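DNA polymerase III, beta subunit (PDB 3T0P) probably forms a ring-shaped head-to-tail homodimer around DNA, a sliding clamp that tethers DNA polymerases and other proteins to it and makes synthesis processive. Local coordinates at residues L82-T88 with I99-K103; I67-D71 with I108-S112; C267-A271 with M303-I307; G319-F325 with I361-N365. Where two conformers were deposited one is given. Residues are numbered along the deposited sequence.

Contact 1 of 4, residues L82-T88 with I99-K103; sequences LPDNDVT and ISCEK
Cys101 is placed first: it ends strand 99-101 extended (phi/psi -159/124), with a t side chain whose CB points at the turn 82-85. Cys101 SG lies 3.4 Å from Pro83 O, 3.7 Å from Pro83 CD and 3.8 Å from Asn85 CB, while Leu82 CD2 sits 4.0 Å from Cys101 CB. Strands 86-88 and 99-101 run antiparallel at 153°, their axes 4.7 Å apart, as the arms of hairpin 86-91/96-101 in the N-terminal clamp domain. Thr88 and Ser100 form a hydrogen-bonded pair: Thr88 N to Ser100 O and Ser100 N to Thr88 O are both 2.8 Å. Glu102 departs from the strand with positive phi (58/-119). Its m, t side chain reaches back so that Glu102 OE2 accepts from Asn85 ND2 at 3.2 Å and Glu102 CD packs 3.4 Å from Pro83 CB. Water 1 bridges the splaying backbones, donating to Asp86 O (2.7 Å) and accepting from Glu102 N (2.9 Å). Leu82 and Pro83 also pack on Arg270 of the second subunit.

Contact 2 of 4, residues I67-D71 with I108-S112; sequences IIALD and IIGKS
Both segments are extended and run antiparallel, but a single bridge joins them. Ala69 and Lys111 form a hydrogen-bonded pair with CA atoms 5.0 Å apart: Ala69 N donates to Lys111 O at 3.0 Å, and Lys111 N to Ala69 O at 2.9 Å. Leu70 lies beside Gly110 (CA-CA 4.9 Å) and Ile68 beside Ser112 (5.6 Å). Gly110 has phi/psi -98/-172, and its CA comes 3.3 Å from Ala69 O and 3.8 Å from Leu70 CD2; an ideal CB here would clash with Ile68 CG1. In the N-terminal clamp domain the bridge joins Ala69, within strand 66-71, to Lys111, just past strand 104-109; these strands are outermost, within this chain, in two different sheets, the first of which continues into the central domain. Leu70 (m, t) brings CD2 to 4.1 Å from CD1 of Ile108 (p, t); both side chains also pack on helix 72-81. Ile68 CG1 lies 3.8 Å from Lys111 O. Asp71 (chi1 t) N-caps that helix, accepting from Ile74 N.

Contact 3 of 4, residues C267-A271 with M303-I307; sequences CIDRA and MNEDI
This is a buried helix-on-sheet contact in the C-terminal clamp domain, where helix 261-272 packs against strand 302-308, outermost within its own chain. Segments 267-271 and 303-307 run antiparallel at 176°, their axes 9.6 Å apart. Alternate residues Met303, Glu305 and Ile307 point at the helix. Met303 is selenomethionine; with chi1 and chi2 t and chi3 p, it places SE 3.6 Å from Ala271 N and CE 3.7 Å from Ala271 CB. Cys267 (chi1 t) sits between the strand side chains, its CB 3.8 Å from Ile307 CD1 and its SG 4.2 Å from Met303 CE. Arg270 (m, t, m) meets Glu305 (t, t) in a two-pronged salt bridge: Arg270 NE to Glu305 OE1 is 2.9 Å and Arg270 NH2 to Glu305 OE2 is 2.8 Å. Arg270 NH1 bonds to Lys81 O of the second subunit, with a strand of which Met303, Asn304 and Glu305 pair. Glu305 thus balances and holds the buried guanidinium while NH1 of Arg270 reaches across the dimer interface.

Contact 4 of 4, residues G319-F325 with I361-N365; sequences GFNPKFF and ILPVN
Gly319 and Phe320 end strand 316-320, Asn321 turns the chain, and helix 322-329 begins at once; the segment 361-365, leaving strand 357-361, crosses this junction. Ile361 provides the main side chain on its side. In the m, t rotamer, Ile361 CD1 lies over the face of Phe325, 3.9 Å from the ring centroid and 11° off the normal, a CH-pi contact. Ile361 CG2 is 3.8 Å from Phe320 CD1 and 3.7 Å from Phe324 CB. The rings are set by chi1/chi2 of -64/-85° for Phe320, -60/-19° for Phe324 and an off-well -103/-85° for Phe325. Phe320 CE1 also packs 3.8 Å from Pro363 CB, and Val364 CG2 is 4.0 Å from Phe320 CA. In this C-terminal clamp domain the contact joins one sheet's end strand and the helix that follows it to the exit from the other sheet. Asn321 (chi1 t) N-caps the helix, its OD1 accepting from Lys323 N at 3.2 Å. Val364 N donates to Gly319 O at 2.8 Å. Water 2 joins Gly319 N (2.9 Å) to Val364 O (2.7 Å), and water 3 joins Asn321 N (2.9 Å) to Leu362 O (2.6 Å). The aromatic cluster thus packs round Ile361, while Pro363 and Val364 add apolar contacts beside one direct hydrogen bond and two waters that satisfy backbone groups where the segments run closest.

In the fold
From the N terminus, strand 66-71 opens the loop that contact 2 closes at 108-112. Contact 1 is nested inside it, and the two touch where Ile99 CD1 meets Ile108 CD1 at 3.8 Å. Contact 1 joins the strands of one hairpin; contact 2 ties the segment just past the next strand of that sheet to strand 66-71 of another. After the central domain, contact 3 closes the loop from 267-271 at 303-307, then contact 4 that from 319-325 at 361-365, in series. They meet through Ile268, whose CD1 lies 3.6 Å from Phe325 CB, bringing two C-terminal-domain helices together. Contacts 1 and 3, centres about 56 Å apart, both touch the second subunit, consistent with head-to-tail ring closure.

Contact 1 of 4, residues L82-T88 with I99-K103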
loop_
_atom_site.group_PDB
_atom_site.type_symbol
_atom_site.label_atom_id
_atom_site.label_comp_id
_atom_site.label_asym_id
_atom_site.label_seq_id
_atom_site.Cartn_x
_atom_site.Cartn_y
_atom_site.Cartn_z
ATOM N N LEU B 82 -22.563 1.880 -2.529
ATOM C CA LEU B 82 -23.859 2.443 -2.879
ATOM C C LEU B 82 -23.722 3.899 -3.310
ATOM O O LEU B 82 -22.745 4.549 -2.933
ATOM C CB LEU B 82 -24.855 2.350 -1.703
ATOM C CG LEU B 82 -25.526 1.000 -1.487
ATOM C CD1 LEU B 82 -26.405 1.031 -0.258
ATOM C CD2 LEU B 82 -26.288 0.531 -2.703
ATOM N N PRO B 83 -24.677 4.427 -4.113
ATOM C CA PRO B 83 -24.626 5.868 -4.455
ATOM C C PRO B 83 -24.747 6.742 -3.189
ATOM O O PRO B 83 -25.187 6.260 -2.131
ATOM C CB PRO B 83 -25.854 6.066 -5.371
ATOM C CG PRO B 83 -26.360 4.716 -5.708
ATOM C CD PRO B 83 -25.885 3.770 -4.667
ATOM N N ASP B 84 -24.382 8.028 -3.296
ATOM C CA ASP B 84 -24.404 8.963 -2.165
ATOM C C ASP B 84 -25.778 9.560 -2.008
ATOM O O ASP B 84 -26.014 10.705 -2.373
ATOM C CB ASP B 84 -23.340 10.052 -2.362
ATOM C CG ASP B 84 -21.915 9.529 -2.266
ATOM O OD1 ASP B 84 -21.734 8.317 -1.987
ATOM O OD2 ASP B 84 -20.989 10.328 -2.403
ATOM N N ASN B 85 -26.702 8.748 -1.544
ATOM C CA ASN B 85 -28.098 9.094 -1.364
ATOM C C ASN B 85 -28.598 8.393 -0.119
ATOM O O ASN B 85 -27.781 7.861 0.626
ATOM C CB ASN B 85 -28.890 8.696 -2.592
ATOM C CG ASN B 85 -30.100 9.582 -2.844
ATOM O OD1 ASN B 85 -30.899 9.891 -1.937
ATOM N ND2 ASN B 85 -30.269 10.003 -4.090
ATOM N N ASP B 86 -29.897 8.421 0.151
ATOM C CA ASP B 86 -30.435 7.758 1.333
ATOM C C ASP B 86 -30.502 6.278 1.110
ATOM O O ASP B 86 -30.880 5.812 0.037
ATOM C CB ASP B 86 -31.809 8.295 1.691
ATOM C CG ASP B 86 -31.772 9.708 2.212
ATOM O OD1 ASP B 86 -30.680 10.153 2.680
ATOM O OD2 ASP B 86 -32.823 10.365 2.181
ATOM N N VAL B 87 -30.085 5.547 2.109
ATOM C CA VAL B 87 -30.059 4.099 2.074
ATOM C C VAL B 87 -31.213 3.586 2.921
ATOM O O VAL B 87 -31.341 3.977 4.082
ATOM C CB VAL B 87 -28.692 3.563 2.569
ATOM C CG1 VAL B 87 -28.687 2.040 2.622
ATOM C CG2 VAL B 87 -27.551 4.077 1.689
ATOM N N THR B 88 -32.028 2.699 2.352
ATOM C CA THR B 88 -33.084 2.054 3.105
ATOM C C THR B 88 -32.625 0.631 3.409
ATOM O O THR B 88 -32.104 -0.078 2.536
ATOM C CB THR B 88 -34.427 2.109 2.343
ATOM O OG1 THR B 88 -34.725 3.483 2.105
ATOM C CG2 THR B 88 -35.577 1.469 3.125
ATOM N N ILE B 99 -31.401 -3.895 1.049
ATOM C CA ILE B 99 -30.669 -2.645 1.187
ATOM C C ILE B 99 -30.867 -1.946 -0.141
ATOM O O ILE B 99 -30.502 -2.503 -1.186
ATOM C CB ILE B 99 -29.176 -2.853 1.559
ATOM C CG1 ILE B 99 -29.029 -3.726 2.838
ATOM C CG2 ILE B 99 -28.504 -1.499 1.718
ATOM C CD1 ILE B 99 -27.576 -4.187 3.190
ATOM N N SER B 100 -31.505 -0.774 -0.118
ATOM C CA SER B 100 -31.827 -0.081 -1.360
ATOM C C SER B 100 -31.394 1.382 -1.318
ATOM O O SER B 100 -31.334 1.993 -0.260
ATOM C CB SER B 100 -33.310 -0.231 -1.705
ATOM O OG SER B 100 -34.115 0.582 -0.882
ATOM N N CYS B 101 -30.998 1.899 -2.470
ATOM C CA CYS B 101 -30.491 3.261 -2.609
ATOM C C CYS B 101 -30.632 3.657 -4.051
ATOM O O CYS B 101 -30.087 2.967 -4.901
ATOM C CB CYS B 101 -29.029 3.332 -2.156
ATOM S SG CYS B 101 -28.329 4.992 -2.200
ATOM N N GLU B 102 -31.333 4.773 -4.329
ATOM C CA GLU B 102 -31.606 5.292 -5.672
ATOM C C GLU B 102 -32.330 4.190 -6.445
ATOM O O GLU B 102 -33.355 3.716 -5.955
ATOM C CB GLU B 102 -30.333 5.803 -6.404
ATOM C CG GLU B 102 -29.724 7.044 -5.759
ATOM C CD GLU B 102 -28.586 7.761 -6.469
ATOM O OE1 GLU B 102 -28.248 7.386 -7.618
ATOM O OE2 GLU B 102 -28.011 8.690 -5.851
ATOM N N LYS B 103 -31.745 3.696 -7.555
ATOM C CA LYS B 103 -32.364 2.630 -8.354
ATOM C C LYS B 103 -31.665 1.258 -8.162
ATOM O O LYS B 103 -31.869 0.343 -8.962
ATOM C CB LYS B 103 -32.360 3.009 -9.842
ATOM C CG LYS B 103 -33.281 4.163 -10.209
ATOM C CD LYS B 103 -33.425 4.249 -11.723
ATOM C CE LYS B 103 -33.713 5.641 -12.217
ATOM N NZ LYS B 103 -32.661 6.110 -13.155
HETATM O O HOH W 1 -32.194 6.501 -2.229
#

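Contact 2 of 4, residues I67-D71 with I108-S112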
loop_
_atom_site.group_PDB
_atom_site.type_symbol
_atom_site.label_atom_id
_atom_site.label_comp_id
_atom_site.label_asym_id
_atom_site.label_seq_id
_atom_site.Cartn_x
_atom_site.Cartn_y
_atom_site.Cartn_z
ATOM N N ILE B 67 -34.063 -5.182 15.061
ATOM C CA ILE B 67 -32.669 -5.580 15.233
ATOM C C ILE B 67 -32.321 -6.638 14.193
ATOM O O ILE B 67 -33.115 -7.544 13.948
ATOM C CB ILE B 67 -32.391 -6.096 16.691
ATOM C CG1 ILE B 67 -32.733 -5.031 17.760
ATOM C CG2 ILE B 67 -30.945 -6.537 16.853
ATOM C CD1 ILE B 67 -32.808 -5.541 19.231
ATOM N N ILE B 68 -31.115 -6.550 13.626
ATOM C CA ILE B 68 -30.564 -7.523 12.688
ATOM C C ILE B 68 -29.034 -7.522 12.811
ATOM O O ILE B 68 -28.457 -6.481 13.119
ATOM C CB ILE B 68 -31.033 -7.257 11.201
ATOM C CG1 ILE B 68 -30.835 -8.494 10.307
ATOM C CG2 ILE B 68 -30.367 -6.034 10.546
ATOM C CD1 ILE B 68 -32.023 -9.357 10.205
ATOM N N ALA B 69 -28.399 -8.673 12.537
ATOM C CA ALA B 69 -26.947 -8.843 12.422
ATOM C C ALA B 69 -26.643 -9.130 10.972
ATOM O O ALA B 69 -27.270 -9.993 10.382
ATOM C CB ALA B 69 -26.437 -9.975 13.313
ATOM N N LEU B 70 -25.731 -8.383 10.380
ATOM C CA LEU B 70 -25.339 -8.551 8.978
ATOM C C LEU B 70 -23.873 -8.823 8.914
ATOM O O LEU B 70 -23.133 -8.275 9.730
ATOM C CB LEU B 70 -25.677 -7.295 8.156
ATOM C CG LEU B 70 -27.142 -6.882 8.078
ATOM C CD1 LEU B 70 -27.297 -5.560 7.304
ATOM C CD2 LEU B 70 -27.987 -7.972 7.453
ATOM N N ASP B 71 -23.433 -9.647 7.938
ATOM C CA ASP B 71 -22.023 -9.939 7.729
ATOM C C ASP B 71 -21.296 -8.614 7.574
ATOM O O ASP B 71 -21.674 -7.830 6.719
ATOM C CB ASP B 71 -21.810 -10.837 6.490
ATOM C CG ASP B 71 -20.336 -11.145 6.275
ATOM O OD1 ASP B 71 -19.799 -12.007 7.003
ATOM O OD2 ASP B 71 -19.691 -10.442 5.462
ATOM N N ILE B 108 -29.861 -9.699 0.721
ATOM C CA ILE B 108 -28.929 -10.526 1.484
ATOM C C ILE B 108 -29.713 -11.178 2.625
ATOM O O ILE B 108 -30.898 -10.899 2.791
ATOM C CB ILE B 108 -27.645 -9.771 1.973
ATOM C CG1 ILE B 108 -27.985 -8.558 2.883
ATOM C CG2 ILE B 108 -26.720 -9.403 0.789
ATOM C CD1 ILE B 108 -26.808 -7.909 3.536
ATOM N N ILE B 109 -29.062 -12.071 3.373
ATOM C CA ILE B 109 -29.677 -12.760 4.497
ATOM C C ILE B 109 -28.913 -12.369 5.765
ATOM O O ILE B 109 -27.682 -12.440 5.798
ATOM C CB ILE B 109 -29.771 -14.306 4.287
ATOM C CG1 ILE B 109 -28.436 -14.931 3.802
ATOM C CG2 ILE B 109 -30.926 -14.670 3.338
ATOM N N GLY B 110 -29.649 -11.915 6.766
ATOM C CA GLY B 110 -29.081 -11.536 8.047
ATOM C C GLY B 110 -29.235 -12.656 9.050
ATOM O O GLY B 110 -29.623 -13.776 8.701
ATOM N N LYS B 111 -28.900 -12.363 10.298
ATOM C CA LYS B 111 -29.002 -13.278 11.431
ATOM C C LYS B 111 -29.751 -12.587 12.531
ATOM O O LYS B 111 -29.791 -11.353 12.572
ATOM C CB LYS B 111 -27.603 -13.708 11.926
ATOM C CG LYS B 111 -26.945 -14.765 11.063
ATOM C CD LYS B 111 -25.620 -15.226 11.650
ATOM C CE LYS B 111 -24.933 -16.216 10.736
ATOM N NZ LYS B 111 -24.071 -17.161 11.490
ATOM N N SER B 112 -30.333 -13.370 13.444
ATOM C CA SER B 112 -31.014 -12.799 14.600
ATOM C C SER B 112 -29.982 -12.086 15.488
ATOM O O SER B 112 -28.845 -12.556 15.628
ATOM C CB SER B 112 -31.732 -13.886 15.394
ATOM O OG SER B 112 -32.236 -13.364 16.615
#

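Contact 3 of 4, residues C267-A271 with M303-I307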
loop_
_atom_site.group_PDB
_atom_site.type_symbol
_atom_site.label_atom_id
_atom_site.label_comp_id
_atom_site.label_asym_id
_atom_site.label_seq_id
_atom_site.Cartn_x
_atom_site.Cartn_y
_atom_site.Cartn_z
ATOM N N CYS B 267 21.399 6.501 10.516
ATOM C CA CYS B 267 22.513 5.592 10.487
ATOM C C CYS B 267 22.096 4.153 10.826
ATOM O O CYS B 267 22.548 3.224 10.174
ATOM C CB CYS B 267 23.605 6.068 11.431
ATOM S SG CYS B 267 24.846 4.800 11.755
ATOM N N ILE B 268 21.285 3.967 11.886
ATOM C CA ILE B 268 20.830 2.646 12.310
ATOM C C ILE B 268 19.925 2.054 11.216
ATOM O O ILE B 268 20.014 0.859 10.907
ATOM C CB ILE B 268 20.152 2.689 13.699
ATOM C CG1 ILE B 268 21.138 3.276 14.740
ATOM C CG2 ILE B 268 19.714 1.277 14.099
ATOM C CD1 ILE B 268 20.666 3.333 16.216
ATOM N N ASP B 269 19.121 2.900 10.583
ATOM C CA ASP B 269 18.258 2.466 9.493
ATOM C C ASP B 269 19.125 1.988 8.294
ATOM O O ASP B 269 18.838 0.932 7.736
ATOM C CB ASP B 269 17.308 3.605 9.119
ATOM C CG ASP B 269 16.319 3.295 8.014
ATOM O OD1 ASP B 269 15.593 2.272 8.133
ATOM O OD2 ASP B 269 16.222 4.110 7.065
ATOM N N ARG B 270 20.211 2.705 7.960
ATOM C CA ARG B 270 21.157 2.316 6.885
ATOM C C ARG B 270 21.740 0.931 7.157
ATOM O O ARG B 270 21.786 0.104 6.274
ATOM C CB ARG B 270 22.340 3.303 6.795
ATOM C CG ARG B 270 22.079 4.467 5.910
ATOM C CD ARG B 270 23.344 5.273 5.643
ATOM N NE ARG B 270 23.642 6.209 6.723
ATOM C CZ ARG B 270 23.042 7.383 6.904
ATOM N NH1 ARG B 270 22.068 7.772 6.094
ATOM N NH2 ARG B 270 23.398 8.167 7.913
ATOM N N ALA B 271 22.189 0.695 8.382
ATOM C CA ALA B 271 22.755 -0.565 8.820
ATOM C C ALA B 271 21.789 -1.750 8.614
ATOM O O ALA B 271 22.249 -2.833 8.268
ATOM C CB ALA B 271 23.137 -0.455 10.295
HETATM N N MSE B 303 29.281 -2.208 7.042
HETATM C CA MSE B 303 29.067 -0.784 7.130
HETATM C C MSE B 303 29.853 -0.220 8.303
HETATM O O MSE B 303 29.907 -0.825 9.365
HETATM C CB MSE B 303 27.583 -0.441 7.266
HETATM C CG MSE B 303 27.305 1.065 7.138
HETATM SE SE MSE B 303 25.695 1.672 8.128
HETATM C CE MSE B 303 26.407 1.339 10.018
ATOM N N ASN B 304 30.425 0.964 8.111
ATOM C CA ASN B 304 31.084 1.722 9.156
ATOM C C ASN B 304 30.595 3.174 9.073
ATOM O O ASN B 304 30.613 3.760 7.990
ATOM C CB ASN B 304 32.612 1.619 9.017
ATOM C CG ASN B 304 33.313 2.175 10.222
ATOM O OD1 ASN B 304 33.465 1.494 11.226
ATOM N ND2 ASN B 304 33.666 3.453 10.189
ATOM N N GLU B 305 30.151 3.748 10.186
ATOM C CA GLU B 305 29.685 5.136 10.199
ATOM C C GLU B 305 30.129 5.848 11.472
ATOM O O GLU B 305 30.053 5.264 12.544
ATOM C CB GLU B 305 28.134 5.206 10.091
ATOM C CG GLU B 305 27.636 6.636 9.922
ATOM C CD GLU B 305 26.247 6.861 9.345
ATOM O OE1 GLU B 305 25.648 5.896 8.806
ATOM O OE2 GLU B 305 25.750 8.008 9.455
ATOM N N ASP B 306 30.502 7.131 11.355
ATOM C CA ASP B 306 30.888 7.980 12.484
ATOM C C ASP B 306 29.865 9.088 12.679
ATOM O O ASP B 306 29.455 9.709 11.721
ATOM C CB ASP B 306 32.300 8.577 12.288
ATOM C CG ASP B 306 33.433 7.566 12.267
ATOM O OD1 ASP B 306 33.554 6.782 13.235
ATOM O OD2 ASP B 306 34.229 7.590 11.305
ATOM N N ILE B 307 29.440 9.323 13.915
ATOM C CA ILE B 307 28.511 10.399 14.247
ATOM C C ILE B 307 29.167 11.245 15.329
ATOM O O ILE B 307 29.675 10.699 16.309
ATOM C CB ILE B 307 27.103 9.889 14.687
ATOM C CG1 ILE B 307 26.503 8.894 13.660
ATOM C CG2 ILE B 307 26.131 11.070 14.944
ATOM C CD1 ILE B 307 25.105 8.310 14.084
#

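Contact 4 of 4, residues G319-F325 with I361-N365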
loop_
_atom_site.group_PDB
_atom_site.type_symbol
_atom_site.label_atom_id
_atom_site.label_comp_id
_atom_site.label_asym_id
_atom_site.label_seq_id
_atom_site.Cartn_x
_atom_site.Cartn_y
_atom_site.Cartn_z
ATOM N N GLY B 319 26.595 -3.349 22.071
ATOM C CA GLY B 319 25.823 -3.843 20.933
ATOM C C GLY B 319 24.327 -3.872 21.183
ATOM O O GLY B 319 23.884 -4.027 22.326
ATOM N N PHE B 320 23.541 -3.725 20.113
ATOM C CA PHE B 320 22.080 -3.709 20.196
ATOM C C PHE B 320 21.407 -4.282 18.991
ATOM O O PHE B 320 21.945 -4.219 17.878
ATOM C CB PHE B 320 21.559 -2.255 20.289
ATOM C CG PHE B 320 21.951 -1.466 21.509
ATOM C CD1 PHE B 320 21.214 -1.569 22.696
ATOM C CD2 PHE B 320 23.028 -0.585 21.470
ATOM C CE1 PHE B 320 21.583 -0.841 23.830
ATOM C CE2 PHE B 320 23.378 0.163 22.598
ATOM C CZ PHE B 320 22.657 0.025 23.772
ATOM N N ASN B 321 20.154 -4.702 19.187
ATOM C CA ASN B 321 19.262 -5.070 18.083
ATOM C C ASN B 321 18.845 -3.739 17.448
ATOM O O ASN B 321 18.257 -2.897 18.148
ATOM C CB ASN B 321 18.071 -5.866 18.591
ATOM C CG ASN B 321 17.123 -6.357 17.530
ATOM O OD1 ASN B 321 17.049 -5.849 16.398
ATOM N ND2 ASN B 321 16.363 -7.371 17.883
ATOM N N PRO B 322 19.223 -3.490 16.166
ATOM C CA PRO B 322 18.913 -2.182 15.545
ATOM C C PRO B 322 17.427 -1.799 15.593
ATOM O O PRO B 322 17.110 -0.609 15.793
ATOM C CB PRO B 322 19.395 -2.331 14.090
ATOM C CG PRO B 322 19.793 -3.739 13.915
ATOM C CD PRO B 322 19.959 -4.381 15.240
ATOM N N LYS B 323 16.529 -2.800 15.470
ATOM C CA LYS B 323 15.067 -2.622 15.471
ATOM C C LYS B 323 14.557 -1.815 16.700
ATOM O O LYS B 323 13.740 -0.902 16.542
ATOM C CB LYS B 323 14.375 -3.988 15.433
ATOM C CG LYS B 323 12.847 -3.938 15.410
ATOM C CD LYS B 323 12.228 -5.295 15.774
ATOM C CE LYS B 323 10.738 -5.307 15.537
ATOM N NZ LYS B 323 10.007 -4.356 16.420
ATOM N N PHE B 324 15.073 -2.135 17.891
ATOM C CA PHE B 324 14.695 -1.501 19.156
ATOM C C PHE B 324 15.018 0.013 19.172
ATOM O O PHE B 324 14.233 0.814 19.672
ATOM C CB PHE B 324 15.373 -2.218 20.327
ATOM C CG PHE B 324 15.028 -3.696 20.472
ATOM C CD1 PHE B 324 13.890 -4.231 19.869
ATOM C CD2 PHE B 324 15.841 -4.548 21.215
ATOM C CE1 PHE B 324 13.571 -5.591 20.009
ATOM C CE2 PHE B 324 15.525 -5.908 21.348
ATOM C CZ PHE B 324 14.382 -6.412 20.758
ATOM N N PHE B 325 16.141 0.398 18.585
ATOM C CA PHE B 325 16.523 1.794 18.515
ATOM C C PHE B 325 15.687 2.526 17.473
ATOM O O PHE B 325 15.250 3.647 17.731
ATOM C CB PHE B 325 18.017 1.904 18.195
ATOM C CG PHE B 325 18.832 2.238 19.416
ATOM C CD1 PHE B 325 19.002 3.560 19.819
ATOM C CD2 PHE B 325 19.373 1.232 20.206
ATOM C CE1 PHE B 325 19.712 3.863 20.981
ATOM C CE2 PHE B 325 20.071 1.540 21.375
ATOM C CZ PHE B 325 20.259 2.849 21.739
ATOM N N ILE B 361 16.419 0.135 26.637
ATOM C CA ILE B 361 16.703 -0.918 25.662
ATOM C C ILE B 361 17.795 -1.793 26.255
ATOM O O ILE B 361 18.801 -1.267 26.692
ATOM C CB ILE B 361 17.094 -0.318 24.258
ATOM C CG1 ILE B 361 15.962 0.560 23.667
ATOM C CG2 ILE B 361 17.500 -1.415 23.271
ATOM C CD1 ILE B 361 16.434 1.668 22.738
ATOM N N LEU B 362 17.601 -3.111 26.279
ATOM C CA LEU B 362 18.635 -4.013 26.762
ATOM C C LEU B 362 19.631 -4.249 25.642
ATOM O O LEU B 362 19.231 -4.482 24.506
ATOM C CB LEU B 362 18.098 -5.364 27.281
ATOM C CG LEU B 362 17.227 -5.379 28.536
ATOM C CD1 LEU B 362 16.774 -6.807 28.855
ATOM C CD2 LEU B 362 17.945 -4.798 29.734
ATOM N N PRO B 363 20.938 -4.201 25.934
ATOM C CA PRO B 363 21.917 -4.463 24.890
ATOM C C PRO B 363 22.087 -5.966 24.657
ATOM O O PRO B 363 21.640 -6.781 25.465
ATOM C CB PRO B 363 23.202 -3.853 25.483
ATOM C CG PRO B 363 23.067 -4.043 26.913
ATOM C CD PRO B 363 21.594 -3.943 27.229
ATOM N N VAL B 364 22.849 -6.302 23.622
ATOM C CA VAL B 364 23.206 -7.664 23.287
ATOM C C VAL B 364 24.202 -8.182 24.312
ATOM O O VAL B 364 25.123 -7.475 24.733
ATOM C CB VAL B 364 23.764 -7.697 21.855
ATOM C CG1 VAL B 364 24.615 -8.933 21.606
ATOM C CG2 VAL B 364 22.629 -7.596 20.849
ATOM N N ASN B 365 23.977 -9.405 24.759
ATOM C CA ASN B 365 24.911 -10.009 25.688
ATOM C C ASN B 365 25.919 -10.801 24.841
ATOM O O ASN B 365 25.558 -11.802 24.213
ATOM C CB ASN B 365 24.190 -10.863 26.743
ATOM C CG ASN B 365 25.126 -11.679 27.599
ATOM O OD1 ASN B 365 26.044 -11.157 28.236
ATOM N ND2 ASN B 365 24.948 -12.989 27.574
HETATM O O HOH W 2 26.594 -5.217 24.327
HETATM O O HOH W 3 19.469 -5.098 21.998
#